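Local atomic coordinates of RNA-dependent RNA Polymerase (Bombyx mori cytoplasmic polyhedrosis virus, PDB entry 6TZ0), a protein that catalyses RNA-templated RNA synthesis for transcription and replication of the viral double-stranded RNA genome. Residues L33-V38 and L789-L794; D42-N47 and R147-V152. One frame throughout, in Å; residues are numbered along the deposited sequence.

Contact 1: L33-V38 and L789-L794; sequences LANDRV and LRRFTL
Ala34 and Arg790 bring the two backbones closest, their CA atoms 6.7 Å apart, where the last turn of helix 20-35 meets the start of strand 791-795. Beyond this point the chains part: 33-38 turns into helix 37-44, while 789-794 runs on as an edge strand. The CB of Ala34 points toward 789-794 and lies 4.4 Å from the CB of Arg790. The small methyl suits a place where a helix end is met by two arginine stems in succession. Arg791 covers most of the area on its side. Its CG lies anti to its own carbonyl carbon (chi1 -66°) and packs 4.2 Å from CB of Ala34, and a bend at chi3 of 50° then swings the guanidinium past the helix end. There the carbonyl oxygens of Ala34 and Asn35 lie at the edge of the guanidinium, near its plane. NH2 of Arg791 is close to O of Asn35, but the angle is too poor for a hydrogen bond; a loose electrostatic attraction to the helix-end carbonyls is possible. Arg790 takes a different course: its extended chain carries NE to the carbonyl of Leu832, with which it hydrogen-bonds. Arg37 and Arg791 both belong to an ATP site observed for this polymerase, unoccupied here, and positive side chains suit such an anionic ligand. Phe792 and Leu794 pair through their backbones with Leu830 and Met828, which places 791-795 at the outer position of a three-stranded antiparallel sheet; the end of helix 20-35 meets it there. Strand 827-831 also meets Asn35, through Ile831.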
# COMPACT_ATOMS: atom_id res chain seq x y z
N LEU A 33 -27.96 -21.14 -23.86
CA LEU A 33 -26.54 -21.18 -23.54
C LEU A 33 -26.27 -20.97 -22.05
O LEU A 33 -25.26 -21.46 -21.54
CB LEU A 33 -25.77 -20.15 -24.36
CG LEU A 33 -25.64 -20.50 -25.83
CD1 LEU A 33 -24.87 -19.42 -26.55
CD2 LEU A 33 -24.96 -21.84 -25.99
N ALA A 34 -27.14 -20.24 -21.35
CA ALA A 34 -26.88 -20.00 -19.93
C ALA A 34 -27.33 -21.15 -19.03
O ALA A 34 -26.81 -21.28 -17.92
CB ALA A 34 -27.57 -18.71 -19.49
N ASN A 35 -28.28 -21.98 -19.47
CA ASN A 35 -28.87 -22.95 -18.55
C ASN A 35 -28.03 -24.22 -18.40
O ASN A 35 -27.57 -24.54 -17.30
CB ASN A 35 -30.29 -23.30 -19.00
CG ASN A 35 -31.27 -22.19 -18.72
OD1 ASN A 35 -31.23 -21.55 -17.67
ND2 ASN A 35 -32.16 -21.93 -19.67
N ASP A 36 -27.84 -24.97 -19.49
CA ASP A 36 -27.23 -26.29 -19.41
C ASP A 36 -25.89 -26.35 -20.12
O ASP A 36 -25.63 -25.60 -21.07
CB ASP A 36 -28.17 -27.36 -19.99
CG ASP A 36 -28.64 -27.02 -21.39
OD1 ASP A 36 -28.39 -25.89 -21.85
OD2 ASP A 36 -29.26 -27.89 -22.04
N ARG A 37 -25.03 -27.26 -19.66
CA ARG A 37 -23.69 -27.42 -20.21
C ARG A 37 -23.65 -28.37 -21.40
O ARG A 37 -22.64 -28.41 -22.10
CB ARG A 37 -22.72 -27.91 -19.13
CG ARG A 37 -22.99 -29.31 -18.65
CD ARG A 37 -22.05 -29.70 -17.52
NE ARG A 37 -22.23 -31.10 -17.14
CZ ARG A 37 -23.11 -31.52 -16.24
NH1 ARG A 37 -23.90 -30.66 -15.62
NH2 ARG A 37 -23.20 -32.81 -15.97
N VAL A 38 -24.72 -29.13 -21.63
CA VAL A 38 -24.80 -29.95 -22.83
C VAL A 38 -24.91 -29.06 -24.06
O VAL A 38 -24.23 -29.28 -25.07
CB VAL A 38 -25.99 -30.92 -22.72
CG1 VAL A 38 -26.12 -31.74 -23.99
CG2 VAL A 38 -25.80 -31.83 -21.53
N LEU A 789 -24.38 -13.45 -16.70
CA LEU A 789 -25.14 -12.92 -15.56
C LEU A 789 -26.64 -13.24 -15.53
O LEU A 789 -27.38 -12.66 -14.75
CB LEU A 789 -24.94 -11.40 -15.47
CG LEU A 789 -23.51 -10.88 -15.52
CD1 LEU A 789 -23.51 -9.37 -15.67
CD2 LEU A 789 -22.74 -11.28 -14.27
N ARG A 790 -27.09 -14.15 -16.39
CA ARG A 790 -28.51 -14.47 -16.48
C ARG A 790 -29.12 -15.54 -15.55
O ARG A 790 -30.33 -15.74 -15.58
CB ARG A 790 -28.86 -14.80 -17.93
CG ARG A 790 -30.34 -14.69 -18.24
CD ARG A 790 -30.57 -14.62 -19.74
NE ARG A 790 -31.99 -14.59 -20.06
CZ ARG A 790 -32.46 -14.55 -21.30
NH1 ARG A 790 -31.63 -14.55 -22.32
NH2 ARG A 790 -33.77 -14.52 -21.51
N ARG A 791 -28.32 -16.20 -14.72
CA ARG A 791 -28.87 -17.26 -13.86
C ARG A 791 -29.01 -16.95 -12.37
O ARG A 791 -28.06 -16.50 -11.72
CB ARG A 791 -28.03 -18.53 -14.00
CG ARG A 791 -28.10 -19.17 -15.37
CD ARG A 791 -27.67 -20.62 -15.27
NE ARG A 791 -28.39 -21.30 -14.20
CZ ARG A 791 -28.40 -22.62 -14.03
NH1 ARG A 791 -29.08 -23.15 -13.03
NH2 ARG A 791 -27.73 -23.41 -14.87
N PHE A 792 -30.21 -17.17 -11.85
CA PHE A 792 -30.49 -16.96 -10.43
C PHE A 792 -31.24 -18.15 -9.81
O PHE A 792 -32.29 -18.54 -10.30
CB PHE A 792 -31.31 -15.68 -10.27
CG PHE A 792 -31.34 -15.14 -8.88
CD1 PHE A 792 -30.20 -14.61 -8.30
CD2 PHE A 792 -32.52 -15.13 -8.15
CE1 PHE A 792 -30.23 -14.10 -7.02
CE2 PHE A 792 -32.56 -14.63 -6.86
CZ PHE A 792 -31.41 -14.11 -6.30
N THR A 793 -30.71 -18.71 -8.72
CA THR A 793 -31.38 -19.79 -8.01
C THR A 793 -31.75 -19.32 -6.62
O THR A 793 -30.96 -18.66 -5.95
CB THR A 793 -30.48 -21.03 -7.92
OG1 THR A 793 -29.29 -20.70 -7.20
CG2 THR A 793 -30.10 -21.51 -9.31
N LEU A 794 -32.96 -19.65 -6.19
CA LEU A 794 -33.45 -19.20 -4.90
C LEU A 794 -34.24 -20.32 -4.24
O LEU A 794 -35.06 -20.98 -4.87
CB LEU A 794 -34.32 -17.95 -5.06
CG LEU A 794 -34.80 -17.31 -3.76
CD1 LEU A 794 -33.62 -16.93 -2.90
CD2 LEU A 794 -35.65 -16.09 -4.06

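Contact 2: D42-N47 and R147-V152; sequences DFLFNN and RELCAV
Leu44 and Cys150 form the centre of this contact, where the end of helix 37-44 packs against helix 145-160. Their CA atoms are 6.9 Å apart, near enough for short side chains to fill the gap. Leu44 turns its CG anti to its carbonyl carbon (chi1 -67°), and with chi2 nearly extended it presents a whole branched end to the sulfur. CD1 of Leu44 lies 3.7 Å from SG of Cys150, and CD2 of Leu44 is 4.1 Å from the same SG, so the sulfur is touched by both branches. Cysteine suits this place because its small, polarisable sulfur fits between the methyls of Leu44 and the backbone of helix 145-160. The same CD1 of Leu44 also reaches CD2 of Leu149, at 4.2 Å. Leu149 is the preceding residue on helix 145-160, and its side-chain rotamer carries CD2 to Leu44, although its CB does not face that residue directly. Phe43 meets Cys150 beside Leu44. With CG anti to the backbone N (chi1 180°), the ring reaches out from helix 37-44 across to helix 145-160, so that CE2 comes 4.0 Å from O of Cys150, the oxygen lying obliquely to the ring, while CD2 of Phe43 is 4.5 Å from SG of Cys150. Ile153, touched by both Phe43 and Leu44, and Trp146, touched by Leu44, extend the apolar surface along helix 145-160; Phe43 also borders Asp157. Leu149 also packs on Val207 and Cys210 of helix 206-218. The chemistry is thus largely that of nonpolar fit: leucine methyls, an aromatic ring and a compact sulfur, weakly polar at most, are joined by dispersion and by burial from water, with no directional bond between 42-47 and 147-152.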
# COMPACT_ATOMS: atom_id res chain seq x y z
N ASP A 42 -22.28 -28.42 -27.06
CA ASP A 42 -22.76 -28.51 -28.43
C ASP A 42 -22.43 -27.25 -29.22
O ASP A 42 -22.07 -27.32 -30.40
CB ASP A 42 -24.27 -28.75 -28.42
CG ASP A 42 -24.80 -29.23 -29.76
OD1 ASP A 42 -24.01 -29.46 -30.69
OD2 ASP A 42 -26.04 -29.35 -29.89
N PHE A 43 -22.53 -26.09 -28.58
CA PHE A 43 -22.26 -24.82 -29.25
C PHE A 43 -20.78 -24.63 -29.51
O PHE A 43 -20.38 -24.19 -30.59
CB PHE A 43 -22.81 -23.67 -28.41
CG PHE A 43 -22.59 -22.32 -29.01
CD1 PHE A 43 -23.35 -21.89 -30.08
CD2 PHE A 43 -21.63 -21.46 -28.48
CE1 PHE A 43 -23.15 -20.64 -30.63
CE2 PHE A 43 -21.43 -20.21 -29.03
CZ PHE A 43 -22.19 -19.80 -30.11
N LEU A 44 -19.94 -24.96 -28.53
CA LEU A 44 -18.51 -24.75 -28.69
C LEU A 44 -17.86 -25.81 -29.56
O LEU A 44 -16.79 -25.56 -30.12
CB LEU A 44 -17.82 -24.70 -27.33
CG LEU A 44 -18.16 -23.51 -26.43
CD1 LEU A 44 -17.54 -23.69 -25.06
CD2 LEU A 44 -17.68 -22.22 -27.05
N PHE A 45 -18.47 -26.98 -29.70
CA PHE A 45 -17.85 -28.11 -30.38
C PHE A 45 -18.82 -28.77 -31.34
O PHE A 45 -19.02 -29.98 -31.33
CB PHE A 45 -17.33 -29.14 -29.38
CG PHE A 45 -16.43 -28.56 -28.35
CD1 PHE A 45 -15.18 -28.07 -28.70
CD2 PHE A 45 -16.81 -28.53 -27.02
CE1 PHE A 45 -14.35 -27.53 -27.75
CE2 PHE A 45 -15.97 -28.00 -26.06
CZ PHE A 45 -14.74 -27.50 -26.43
N ASN A 46 -19.46 -27.96 -32.17
CA ASN A 46 -20.34 -28.48 -33.21
C ASN A 46 -19.52 -29.19 -34.28
O ASN A 46 -18.33 -28.93 -34.46
CB ASN A 46 -21.15 -27.34 -33.83
CG ASN A 46 -22.31 -27.83 -34.67
OD1 ASN A 46 -22.57 -29.03 -34.77
ND2 ASN A 46 -23.03 -26.89 -35.29
N ASN A 47 -20.17 -30.13 -34.97
CA ASN A 47 -19.46 -30.94 -35.96
C ASN A 47 -19.34 -30.20 -37.29
O ASN A 47 -18.43 -30.47 -38.08
CB ASN A 47 -20.19 -32.27 -36.14
CG ASN A 47 -19.34 -33.33 -36.79
OD1 ASN A 47 -18.16 -33.12 -37.07
ND2 ASN A 47 -19.94 -34.49 -37.04
N ARG A 147 -18.76 -20.56 -19.76
CA ARG A 147 -19.80 -19.58 -20.07
C ARG A 147 -19.20 -18.29 -20.62
O ARG A 147 -19.78 -17.67 -21.52
CB ARG A 147 -20.62 -19.29 -18.82
CG ARG A 147 -21.41 -20.48 -18.37
CD ARG A 147 -22.20 -20.17 -17.13
NE ARG A 147 -22.91 -21.35 -16.65
CZ ARG A 147 -23.61 -21.39 -15.53
NH1 ARG A 147 -24.23 -22.51 -15.18
NH2 ARG A 147 -23.69 -20.32 -14.76
N GLU A 148 -18.03 -17.90 -20.12
CA GLU A 148 -17.35 -16.72 -20.65
C GLU A 148 -16.83 -16.97 -22.06
O GLU A 148 -16.92 -16.09 -22.92
CB GLU A 148 -16.22 -16.31 -19.71
CG GLU A 148 -16.71 -15.88 -18.34
CD GLU A 148 -15.60 -15.44 -17.42
OE1 GLU A 148 -14.42 -15.57 -17.81
OE2 GLU A 148 -15.89 -14.97 -16.31
N LEU A 149 -16.32 -18.18 -22.32
CA LEU A 149 -15.92 -18.52 -23.67
C LEU A 149 -17.12 -18.60 -24.61
O LEU A 149 -17.03 -18.19 -25.78
CB LEU A 149 -15.13 -19.84 -23.67
CG LEU A 149 -14.51 -20.26 -25.00
CD1 LEU A 149 -13.50 -19.23 -25.45
CD2 LEU A 149 -13.86 -21.62 -24.89
N CYS A 150 -18.27 -19.07 -24.11
CA CYS A 150 -19.50 -19.06 -24.89
C CYS A 150 -19.95 -17.64 -25.21
O CYS A 150 -20.45 -17.39 -26.31
CB CYS A 150 -20.62 -19.80 -24.16
SG CYS A 150 -20.51 -21.59 -24.17
N ALA A 151 -19.75 -16.71 -24.28
CA ALA A 151 -20.10 -15.31 -24.53
C ALA A 151 -19.23 -14.70 -25.63
O ALA A 151 -19.75 -14.02 -26.52
CB ALA A 151 -19.99 -14.50 -23.24
N VAL A 152 -17.92 -14.98 -25.59
CA VAL A 152 -17.01 -14.46 -26.61
C VAL A 152 -17.33 -15.04 -27.99
O VAL A 152 -17.43 -14.31 -28.98
CB VAL A 152 -15.55 -14.73 -26.21
CG1 VAL A 152 -14.60 -14.30 -27.31
CG2 VAL A 152 -15.21 -13.98 -24.96

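How the contacts relate
The two contacts lie 14 Å apart, centre to centre, on the same side of the chain's centre, and both use helix 37-44. Along the chain, contact 2 is nested within the long loop that contact 1 closes, so 33-38 and 42-47 come first, then 147-152, and last 789-794. Leu33 CD2 packs 3.7 Å from Phe43 CB, joining the two N-terminal segments. Contact 1 supplies Arg37 and Arg791, and 147-152 supplies Arg147, to the ATP site seen in this polymerase. Arg791 NH2 and Arg147 NH1 lie 3.6 Å apart, as arginines lining an anion site may. The two contacts thus set arginines far apart in sequence near each other, consistent with one nucleotide pocket.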